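Side-chain contacts in hydroxylase (Rhodococcus sp., PDB 2OR0), which is a putative flavin-dependent hydroxylase of the acyl-CoA dehydrogenase family, which probably uses reduced flavin and molecular oxygen to oxidise its substrate: residues A[64-69]-A[79-84]; A[106-111]-A[228-233]; A[242-247]-A[322-327]; A[254-259]-A[310-315]. All blocks are in the same frame, centred on the assembly; numbering follows the deposited sequence.

Contact 1 of 4, residues A[64-69]-A[79-84]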
# COMPACT_ATOMS: atom_id res chain seq x y z
N ARG A 64 -8.34 -5.72 9.03
CA ARG A 64 -8.54 -5.23 10.39
C ARG A 64 -7.26 -5.04 11.22
O ARG A 64 -7.31 -4.61 12.40
CB ARG A 64 -9.53 -6.14 11.11
CG ARG A 64 -10.96 -5.90 10.63
CD ARG A 64 -11.96 -6.69 11.43
NE ARG A 64 -11.68 -8.12 11.34
CZ ARG A 64 -12.53 -9.06 11.72
NH1 ARG A 64 -13.73 -8.73 12.21
NH2 ARG A 64 -12.17 -10.35 11.61
N LEU A 65 -6.12 -5.34 10.60
CA LEU A 65 -4.81 -5.19 11.24
C LEU A 65 -4.60 -3.86 11.97
O LEU A 65 -4.15 -3.84 13.12
CB LEU A 65 -3.66 -5.42 10.24
CG LEU A 65 -3.38 -6.88 9.82
CD1 LEU A 65 -2.47 -6.93 8.59
CD2 LEU A 65 -2.79 -7.67 10.97
N LEU A 66 -4.95 -2.76 11.32
CA LEU A 66 -4.72 -1.43 11.87
C LEU A 66 -6.04 -0.75 12.27
O LEU A 66 -6.08 0.46 12.48
CB LEU A 66 -3.97 -0.56 10.86
CG LEU A 66 -2.63 -1.07 10.31
CD1 LEU A 66 -2.18 -0.18 9.16
CD2 LEU A 66 -1.54 -1.19 11.42
N GLN A 67 -7.10 -1.54 12.35
CA GLN A 67 -8.43 -1.05 12.71
C GLN A 67 -8.55 -0.89 14.25
O GLN A 67 -7.94 -1.67 14.98
CB GLN A 67 -9.46 -2.04 12.19
CG GLN A 67 -10.89 -1.55 12.13
CD GLN A 67 -11.69 -2.29 11.08
OE1 GLN A 67 -11.21 -2.47 9.95
NE2 GLN A 67 -12.90 -2.72 11.43
N PRO A 68 -9.32 0.12 14.73
CA PRO A 68 -9.60 0.23 16.19
C PRO A 68 -10.24 -1.03 16.77
O PRO A 68 -11.04 -1.69 16.09
CB PRO A 68 -10.57 1.42 16.30
CG PRO A 68 -10.31 2.24 15.07
CD PRO A 68 -9.92 1.24 13.98
N ARG A 69 -9.87 -1.38 18.01
CA ARG A 69 -10.47 -2.53 18.72
C ARG A 69 -11.96 -2.35 18.92
O ARG A 69 -12.72 -3.32 18.90
CB ARG A 69 -9.78 -2.78 20.07
CG ARG A 69 -8.44 -3.48 19.95
CD ARG A 69 -7.69 -3.50 21.29
NE ARG A 69 -6.26 -3.74 21.13
CZ ARG A 69 -5.71 -4.95 20.98
NH1 ARG A 69 -6.48 -6.04 20.96
NH2 ARG A 69 -4.38 -5.06 20.85
N ARG A 79 5.26 -3.05 12.54
CA ARG A 79 6.11 -4.15 12.06
C ARG A 79 5.25 -5.32 11.66
O ARG A 79 5.47 -5.90 10.60
CB ARG A 79 7.16 -4.59 13.09
CG ARG A 79 7.76 -5.98 12.83
CD ARG A 79 8.89 -6.34 13.82
NE ARG A 79 10.11 -5.54 13.61
CZ ARG A 79 11.07 -5.85 12.74
NH1 ARG A 79 12.14 -5.09 12.64
NH2 ARG A 79 10.96 -6.93 11.96
N GLU A 80 4.29 -5.68 12.51
CA GLU A 80 3.39 -6.79 12.20
C GLU A 80 2.55 -6.53 10.94
O GLU A 80 2.31 -7.45 10.14
CB GLU A 80 2.44 -7.11 13.37
CG GLU A 80 1.54 -8.31 13.01
CD GLU A 80 0.75 -8.87 14.18
OE1 GLU A 80 0.92 -8.39 15.32
OE2 GLU A 80 -0.03 -9.80 13.95
N PHE A 81 2.05 -5.32 10.80
CA PHE A 81 1.32 -4.96 9.58
C PHE A 81 2.25 -5.18 8.36
O PHE A 81 1.89 -5.88 7.43
CB PHE A 81 0.87 -3.49 9.64
CG PHE A 81 0.25 -2.98 8.33
CD1 PHE A 81 -0.97 -3.48 7.89
CD2 PHE A 81 0.89 -2.02 7.56
CE1 PHE A 81 -1.55 -3.02 6.72
CE2 PHE A 81 0.30 -1.53 6.39
CZ PHE A 81 -0.92 -2.04 5.97
N ALA A 82 3.44 -4.60 8.39
CA ALA A 82 4.35 -4.66 7.27
C ALA A 82 4.67 -6.11 6.90
O ALA A 82 4.58 -6.49 5.74
CB ALA A 82 5.61 -3.87 7.56
N GLU A 83 4.98 -6.94 7.90
CA GLU A 83 5.34 -8.32 7.66
C GLU A 83 4.18 -9.15 7.11
O GLU A 83 4.40 -10.07 6.30
CB GLU A 83 5.91 -8.99 8.93
CG GLU A 83 7.31 -8.46 9.32
CD GLU A 83 7.81 -8.92 10.71
OE1 GLU A 83 7.03 -9.49 11.51
OE2 GLU A 83 9.00 -8.67 11.01
N THR A 84 2.96 -8.84 7.58
CA THR A 84 1.79 -9.56 7.10
C THR A 84 1.52 -9.24 5.61
O THR A 84 1.26 -10.15 4.82
CB THR A 84 0.52 -9.25 7.94
OG1 THR A 84 0.84 -9.39 9.34
CG2 THR A 84 -0.60 -10.20 7.56
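Leu-65 sends its CD1 methyl into the notch between Phe-81 and Thr-84 of helix 78-91, 3.8 Å from Phe-81 CD1 and 3.8 Å from Thr-84 CB. At the ring it arrives near the plane, at the edge. Its meeting with Thr-84 is tip to tip, CD1 facing CB with CG2 close by; Thr-84 OG1 is bonded 2.6 Å to Glu-80 O of its own helix. That carbonyl also accepts Thr-84 N from the other face of its plane. Leu-65 and Leu-66 are the central residues of a type I turn from Arg-64 to Gln-67, closed by Gln-67 N to Arg-64 O, in the loop joining helices 51-60 and 78-91 of the N-terminal helical part of this acyl-CoA dehydrogenase fold. Leu-66 follows with a CH-pi contact: CD1 stands 3.6 Å from the centroid of the Phe-81 ring, only 5° off its normal. Phe-81 CG lies anti to the backbone N (chi1 173°), which points the ring toward the turn, one face under Leu-66 and its edge to Leu-65. Were Phe-81 an alanine, the Leu-66 methyl would probably lose the ring face it sits on, and Leu-65 its edge contact. Leu-256 of helix 250-277 also touches the ring.

Contact 2 of 4, residues A[106-111]-A[228-233]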
# COMPACT_ATOMS: atom_id res chain seq x y z
N PRO A 106 -8.34 1.96 7.48
CA PRO A 106 -8.80 1.91 8.87
C PRO A 106 -7.89 2.67 9.81
O PRO A 106 -8.34 3.20 10.82
CB PRO A 106 -8.74 0.42 9.21
CG PRO A 106 -8.91 -0.27 7.91
CD PRO A 106 -8.09 0.59 6.98
N TRP A 107 -6.60 2.75 9.47
CA TRP A 107 -5.67 3.48 10.30
C TRP A 107 -6.02 4.98 10.31
O TRP A 107 -6.07 5.61 11.38
CB TRP A 107 -4.22 3.21 9.86
CG TRP A 107 -3.24 3.95 10.70
CD1 TRP A 107 -2.69 3.54 11.90
CD2 TRP A 107 -2.67 5.23 10.41
NE1 TRP A 107 -1.83 4.51 12.36
CE2 TRP A 107 -1.81 5.56 11.48
CE3 TRP A 107 -2.82 6.15 9.35
CZ2 TRP A 107 -1.09 6.76 11.53
CZ3 TRP A 107 -2.11 7.33 9.40
CH2 TRP A 107 -1.25 7.63 10.47
N GLU A 108 -6.26 5.56 9.14
CA GLU A 108 -6.60 6.97 9.07
C GLU A 108 -8.03 7.24 9.63
O GLU A 108 -8.23 8.21 10.33
CB GLU A 108 -6.48 7.54 7.66
CG GLU A 108 -6.77 9.05 7.63
CD GLU A 108 -6.52 9.69 6.28
OE1 GLU A 108 -5.96 9.02 5.38
OE2 GLU A 108 -6.88 10.87 6.10
N LEU A 109 -8.98 6.36 9.33
CA LEU A 109 -10.34 6.55 9.81
C LEU A 109 -10.37 6.55 11.34
O LEU A 109 -11.28 7.11 11.94
CB LEU A 109 -11.24 5.44 9.31
CG LEU A 109 -12.73 5.82 9.26
CD1 LEU A 109 -13.01 6.86 8.13
CD2 LEU A 109 -13.59 4.57 9.12
N ALA A 110 -9.38 5.91 11.96
CA ALA A 110 -9.31 5.82 13.41
C ALA A 110 -9.33 7.20 14.00
O ALA A 110 -9.89 7.38 15.07
CB ALA A 110 -8.07 5.07 13.87
N PHE A 111 -8.75 8.17 13.30
CA PHE A 111 -8.79 9.56 13.76
C PHE A 111 -9.70 10.47 12.93
O PHE A 111 -9.58 11.70 12.98
CB PHE A 111 -7.39 10.17 14.00
CG PHE A 111 -6.45 10.11 12.81
CD1 PHE A 111 -6.38 11.18 11.89
CD2 PHE A 111 -5.59 9.03 12.63
CE1 PHE A 111 -5.50 11.17 10.83
CE2 PHE A 111 -4.69 8.99 11.55
CZ PHE A 111 -4.65 10.06 10.65
N ALA A 228 -3.79 18.59 4.93
CA ALA A 228 -2.56 19.14 5.52
C ALA A 228 -2.43 18.80 7.01
O ALA A 228 -1.33 18.53 7.50
CB ALA A 228 -2.44 20.64 5.28
N LYS A 229 -3.55 18.80 7.73
CA LYS A 229 -3.57 18.39 9.13
C LYS A 229 -3.32 16.89 9.29
O LYS A 229 -2.76 16.46 10.29
CB LYS A 229 -4.92 18.76 9.77
CG LYS A 229 -5.13 20.28 9.93
CD LYS A 229 -6.40 20.55 10.79
CE LYS A 229 -6.49 22.02 11.16
NZ LYS A 229 -7.76 22.28 11.91
N VAL A 230 -3.75 16.08 8.32
CA VAL A 230 -3.48 14.65 8.35
C VAL A 230 -1.95 14.44 8.23
O VAL A 230 -1.35 13.74 9.04
CB VAL A 230 -4.22 13.91 7.22
CG1 VAL A 230 -3.75 12.47 7.10
CG2 VAL A 230 -5.74 13.99 7.44
N MSE A 231 -1.36 15.09 7.22
CA MSE A 231 0.08 15.01 6.94
C MSE A 231 0.93 15.47 8.12
O MSE A 231 1.91 14.80 8.49
CB MSE A 231 0.45 15.86 5.71
CG MSE A 231 1.89 15.59 5.14
SE MSE A 231 2.15 13.68 4.63
CE MSE A 231 0.70 13.57 3.29
N ASP A 232 0.59 16.62 8.70
CA ASP A 232 1.51 17.23 9.68
C ASP A 232 1.27 16.90 11.14
O ASP A 232 1.97 17.39 12.01
CB ASP A 232 1.66 18.74 9.46
CG ASP A 232 0.38 19.52 9.76
OD1 ASP A 232 -0.51 19.02 10.49
OD2 ASP A 232 0.26 20.65 9.25
N GLY A 233 0.28 16.06 11.40
CA GLY A 233 0.03 15.58 12.75
C GLY A 233 -1.08 16.30 13.51
O GLY A 233 -1.53 15.81 14.55
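Val-230 is the residue of 228-233 that reaches helix 105-109 and the turn after it, and both its methyls take part. CG2 lies 3.6 Å from Glu-108 OE2, and CG1 lies 3.7 Å from the same oxygen, so the carboxylate end rests against the fork of the valine. A chi1 of 170° sets Val-230 CG1 opposite its main-chain nitrogen, and both branches face the other helix. Glu-108 is extended from CB to its carboxylate, and the two side chains cross at about a right angle. This is van der Waals packing against a buried acid; the polar need of Glu-108 OE2 is met by a hydrogen bond with His-184 ND1, on strand 182-188, while Tyr-133 makes a weak one to OE1. Val-230 CG1 also comes 4.3 Å from Phe-111 CE1, at the ring edge. Glu-108 O stands 3.5 Å from the plane of the Phe-111 ring, over its centre, and Phe-111 CE2 sits over the rim of Trp-107. Further on, Gly-233 leaves the helix with phi 99°, a value that suits glycine, and is at once the N-cap of helix 234-239. Tyr-250 of helix 250-277 touches both Glu-108 and Val-230. The contact thus joins the N-terminal helices to the short helix leaving the central beta domain, a junction of the three-domain acyl-CoA dehydrogenase fold.

Contact 3 of 4, residues A[242-247]-A[322-327]; sequences PEPLFN and KVDAGK
Pro-244 and Asp-324 bring the two backbones to 5.4 Å between their CA atoms, where the loop 242-247, with a short 3-10 turn at 245-246, meets the last turn of helix 292-324. That helix ends in a Schellman motif: Gly-326 has positive phi, Lys-327 N bonds to Lys-322 O and Gly-326 N to Val-323 O. Among the side chains Val-323 is central. Its CG1, turned directly away from its own N by a chi1 of 179°, fits between Pro-244 and Asn-247, 3.5 Å from Pro-244 O and 3.7 Å from Asn-247 CB. Pro-244 CB lies 3.9 Å from the same methyl, while the other corner of the ring, CG, rests 3.7 Å from Asp-324 OD1. Asn-247 offers its aliphatic CB here because its amide is used within the loop. Its ND2 gives a 2.8 Å bond to Glu-243 O, reaching it from above the carbonyl plane yet lying nearly in the plane of its own amide, and a second bond to Arg-241 O. Val-323 also touches Ile-329. The contact is surface packing, in which the C-terminal end of a long helix of the acyl-CoA dehydrogenase C-terminal helical domain, closed by its Schellman motif, meets the loop leading into helix 250-277.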
# COMPACT_ATOMS: atom_id res chain seq x y z
N PRO A 242 -5.11 7.72 22.68
CA PRO A 242 -3.98 7.27 23.50
C PRO A 242 -3.05 6.23 22.84
O PRO A 242 -1.90 6.09 23.26
CB PRO A 242 -4.67 6.62 24.71
CG PRO A 242 -5.95 6.05 24.15
CD PRO A 242 -6.38 7.06 23.07
N GLU A 243 -3.52 5.52 21.82
CA GLU A 243 -2.74 4.43 21.25
C GLU A 243 -1.55 4.94 20.40
O GLU A 243 -1.76 5.76 19.50
CB GLU A 243 -3.64 3.50 20.43
CG GLU A 243 -4.87 2.98 21.15
CD GLU A 243 -6.13 3.85 20.95
OE1 GLU A 243 -6.03 5.06 20.65
OE2 GLU A 243 -7.23 3.31 21.12
N PRO A 244 -0.32 4.47 20.70
CA PRO A 244 0.82 4.96 19.90
C PRO A 244 0.66 4.66 18.40
O PRO A 244 1.07 5.47 17.59
CB PRO A 244 2.02 4.23 20.50
CG PRO A 244 1.58 3.91 21.94
CD PRO A 244 0.13 3.53 21.75
N LEU A 245 0.04 3.53 18.05
CA LEU A 245 -0.19 3.20 16.65
C LEU A 245 -0.83 4.39 15.92
O LEU A 245 -0.33 4.83 14.87
CB LEU A 245 -1.04 1.95 16.49
CG LEU A 245 -1.50 1.71 15.04
CD1 LEU A 245 -0.31 1.38 14.08
CD2 LEU A 245 -2.53 0.63 15.02
N PHE A 246 -1.90 4.93 16.50
CA PHE A 246 -2.68 5.97 15.84
C PHE A 246 -2.04 7.32 15.89
O PHE A 246 -2.56 8.27 15.31
CB PHE A 246 -4.12 5.99 16.36
CG PHE A 246 -4.83 4.73 16.11
CD1 PHE A 246 -4.87 4.19 14.82
CD2 PHE A 246 -5.44 4.04 17.14
CE1 PHE A 246 -5.53 3.00 14.57
CE2 PHE A 246 -6.10 2.85 16.89
CZ PHE A 246 -6.14 2.32 15.60
N ASN A 247 -0.89 7.42 16.54
CA ASN A 247 -0.16 8.67 16.51
C ASN A 247 1.08 8.63 15.64
O ASN A 247 1.90 9.55 15.68
CB ASN A 247 0.15 9.16 17.92
CG ASN A 247 -1.11 9.54 18.68
OD1 ASN A 247 -1.52 10.70 18.63
ND2 ASN A 247 -1.72 8.57 19.36
N LYS A 322 9.70 6.08 19.64
CA LYS A 322 9.54 7.50 19.96
C LYS A 322 8.11 7.90 20.33
O LYS A 322 7.90 8.60 21.32
CB LYS A 322 10.09 8.38 18.83
CG LYS A 322 11.58 8.32 18.74
CD LYS A 322 12.15 9.09 17.56
CE LYS A 322 13.68 9.19 17.69
NZ LYS A 322 14.34 7.82 17.76
N VAL A 323 7.12 7.45 19.56
CA VAL A 323 5.72 7.74 19.87
C VAL A 323 5.27 7.11 21.22
O VAL A 323 4.63 7.77 22.02
CB VAL A 323 4.75 7.35 18.72
CG1 VAL A 323 3.33 7.64 19.11
CG2 VAL A 323 5.09 8.11 17.43
N ASP A 324 5.64 5.85 21.45
CA ASP A 324 5.36 5.18 22.73
C ASP A 324 5.98 5.93 23.91
O ASP A 324 5.38 5.99 24.97
CB ASP A 324 5.87 3.73 22.71
CG ASP A 324 5.14 2.83 23.70
OD1 ASP A 324 4.21 3.27 24.40
OD2 ASP A 324 5.50 1.64 23.79
N ALA A 325 7.17 6.51 23.71
CA ALA A 325 7.90 7.30 24.71
C ALA A 325 7.45 8.76 24.82
O ALA A 325 8.01 9.53 25.61
CB ALA A 325 9.40 7.25 24.41
N GLY A 326 6.46 9.15 24.02
CA GLY A 326 6.01 10.53 23.99
C GLY A 326 7.03 11.51 23.44
O GLY A 326 6.97 12.72 23.75
N LYS A 327 7.98 11.02 22.65
CA LYS A 327 8.98 11.88 22.02
C LYS A 327 8.51 12.27 20.62
O LYS A 327 7.89 11.46 19.91
CB LYS A 327 10.37 11.22 21.99
CG LYS A 327 11.52 12.25 21.99
CD LYS A 327 12.92 11.63 21.89
CE LYS A 327 14.01 12.58 22.44
NZ LYS A 327 14.51 13.64 21.48

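Contact 4 of 4, residues A[254-259]-A[310-315]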
# COMPACT_ATOMS: atom_id res chain seq x y z
N PHE A 254 1.19 5.43 5.53
CA PHE A 254 0.50 5.32 4.24
C PHE A 254 1.41 4.59 3.23
O PHE A 254 1.02 3.57 2.71
CB PHE A 254 -0.06 6.69 3.75
CG PHE A 254 -0.36 6.76 2.26
CD1 PHE A 254 -1.26 5.88 1.66
CD2 PHE A 254 0.26 7.72 1.46
CE1 PHE A 254 -1.51 5.96 0.29
CE2 PHE A 254 0.00 7.81 0.10
CZ PHE A 254 -0.88 6.93 -0.48
N PRO A 255 2.63 5.09 2.99
CA PRO A 255 3.53 4.35 2.10
C PRO A 255 4.03 2.97 2.60
O PRO A 255 4.58 2.21 1.80
CB PRO A 255 4.71 5.28 1.95
CG PRO A 255 4.21 6.61 2.29
CD PRO A 255 3.24 6.35 3.42
N LEU A 256 3.80 2.64 3.88
CA LEU A 256 4.37 1.42 4.48
C LEU A 256 3.75 0.18 3.87
O LEU A 256 4.45 -0.77 3.49
CB LEU A 256 4.20 1.40 6.01
CG LEU A 256 4.68 0.16 6.80
CD1 LEU A 256 6.21 0.05 6.76
CD2 LEU A 256 4.17 0.19 8.26
N GLY A 257 2.42 0.18 3.78
CA GLY A 257 1.70 -0.93 3.17
C GLY A 257 2.05 -1.13 1.71
O GLY A 257 2.14 -2.27 1.22
N ILE A 258 2.23 -0.02 1.00
CA ILE A 258 2.47 -0.03 -0.44
C ILE A 258 3.89 -0.60 -0.75
O ILE A 258 4.04 -1.49 -1.56
CB ILE A 258 2.31 1.41 -1.03
CG1 ILE A 258 0.81 1.77 -1.12
CG2 ILE A 258 2.95 1.52 -2.38
CD1 ILE A 258 0.56 3.25 -1.31
N THR A 259 4.90 -0.06 -0.08
CA THR A 259 6.28 -0.54 -0.23
C THR A 259 6.47 -1.95 0.34
O THR A 259 7.15 -2.78 -0.27
CB THR A 259 7.26 0.48 0.33
OG1 THR A 259 7.01 1.72 -0.34
CG2 THR A 259 8.72 0.07 0.09
N VAL A 310 14.29 -5.11 5.80
CA VAL A 310 14.75 -4.71 7.14
C VAL A 310 14.77 -3.21 7.29
O VAL A 310 14.36 -2.70 8.34
CB VAL A 310 16.13 -5.34 7.56
CG1 VAL A 310 16.11 -6.88 7.38
CG2 VAL A 310 17.26 -4.75 6.78
N SER A 311 15.21 -2.51 6.25
CA SER A 311 15.26 -1.05 6.26
C SER A 311 13.91 -0.39 6.45
O SER A 311 13.79 0.54 7.23
CB SER A 311 15.86 -0.54 4.95
OG SER A 311 17.22 -0.82 4.98
N LEU A 312 12.94 -0.83 5.68
CA LEU A 312 11.58 -0.28 5.74
C LEU A 312 10.98 -0.44 7.15
O LEU A 312 10.38 0.49 7.72
CB LEU A 312 10.66 -1.00 4.71
CG LEU A 312 9.21 -0.49 4.66
CD1 LEU A 312 9.03 0.92 4.11
CD2 LEU A 312 8.31 -1.46 3.90
N ILE A 313 11.13 -1.65 7.66
CA ILE A 313 10.56 -2.01 8.95
C ILE A 313 11.28 -1.30 10.12
O ILE A 313 10.64 -0.90 11.09
CB ILE A 313 10.50 -3.53 9.11
CG1 ILE A 313 9.68 -4.14 7.96
CG2 ILE A 313 9.84 -3.96 10.45
CD1 ILE A 313 9.46 -5.69 8.12
N GLU A 314 12.60 -1.10 9.99
CA GLU A 314 13.39 -0.42 11.04
C GLU A 314 12.89 1.02 11.30
O GLU A 314 12.77 1.45 12.47
CB GLU A 314 14.89 -0.45 10.70
CG GLU A 314 15.84 0.04 11.82
CD GLU A 314 15.95 1.57 11.94
OE1 GLU A 314 15.89 2.33 10.92
OE2 GLU A 314 16.10 2.04 13.10
N THR A 315 12.58 1.76 10.22
CA THR A 315 11.99 3.09 10.38
C THR A 315 10.74 3.08 11.28
O THR A 315 10.62 3.91 12.19
CB THR A 315 11.60 3.71 9.03
OG1 THR A 315 12.77 3.78 8.19
CG2 THR A 315 11.03 5.12 9.26
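Leu-312 fits its branched end between Leu-256 and Thr-259, one turn apart on helix 250-277. Both leucines adopt the same conformation, CG trans to the main-chain N (chi1 177° in Leu-256, -179° in Leu-312) and chi2 near 68°. In Leu-256 this swings CD1 across to helix 292-324, where it lies 3.7 Å from Leu-312 CG and touches both methyls beyond it, the two chains crossing at a slant. Leu-312 CD2 also comes to 3.9 Å from Leu-256 O. Both Leu-312 methyls then reach Thr-259, each 4.1 Å from its CG2. Thr-259 presents that methyl because CG2 takes the same trans place, leaving OG1 on another side, where Gln-341 and His-386 are its hydrogen-bond partners. Cutting Leu-312 back to an alanine is likely to strip Leu-256 CD1 and the Thr-259 methyl of their partner on helix 292-324. The kink at Pro-255, whose N has no bond to the preceding turn, lies just before these residues. Around them, helix 331-356 supplies Gln-341 against Leu-312 and Ala-345 against Thr-259, and helix 78-91 brings Met-86 to Leu-312, so that the pair 250-277 and 292-324 is packed among further helices of the bundle.

Along the chain contact 1 closes before contact 2 opens, and both precede contacts 3 and 4; contact 4 lies within the span bounded by contact 3, and both use helix 292-324, with centres about 18 Å apart. Contacts 1 and 4 have centres about 13 Å apart and touch where Phe-81 meets Gly-257 and Glu-83 meets Ile-313, bringing helix 78-91 onto helices 250-277 and 292-324. Contacts 1, 2 and 3 also touch one another, through Leu-66, Trp-107 and Phe-246, and Trp-107 NE1 probably bonds to Leu-245 O. The N-terminal helices are thereby packed against both the C-terminal helical domain and the segments leaving the beta domain.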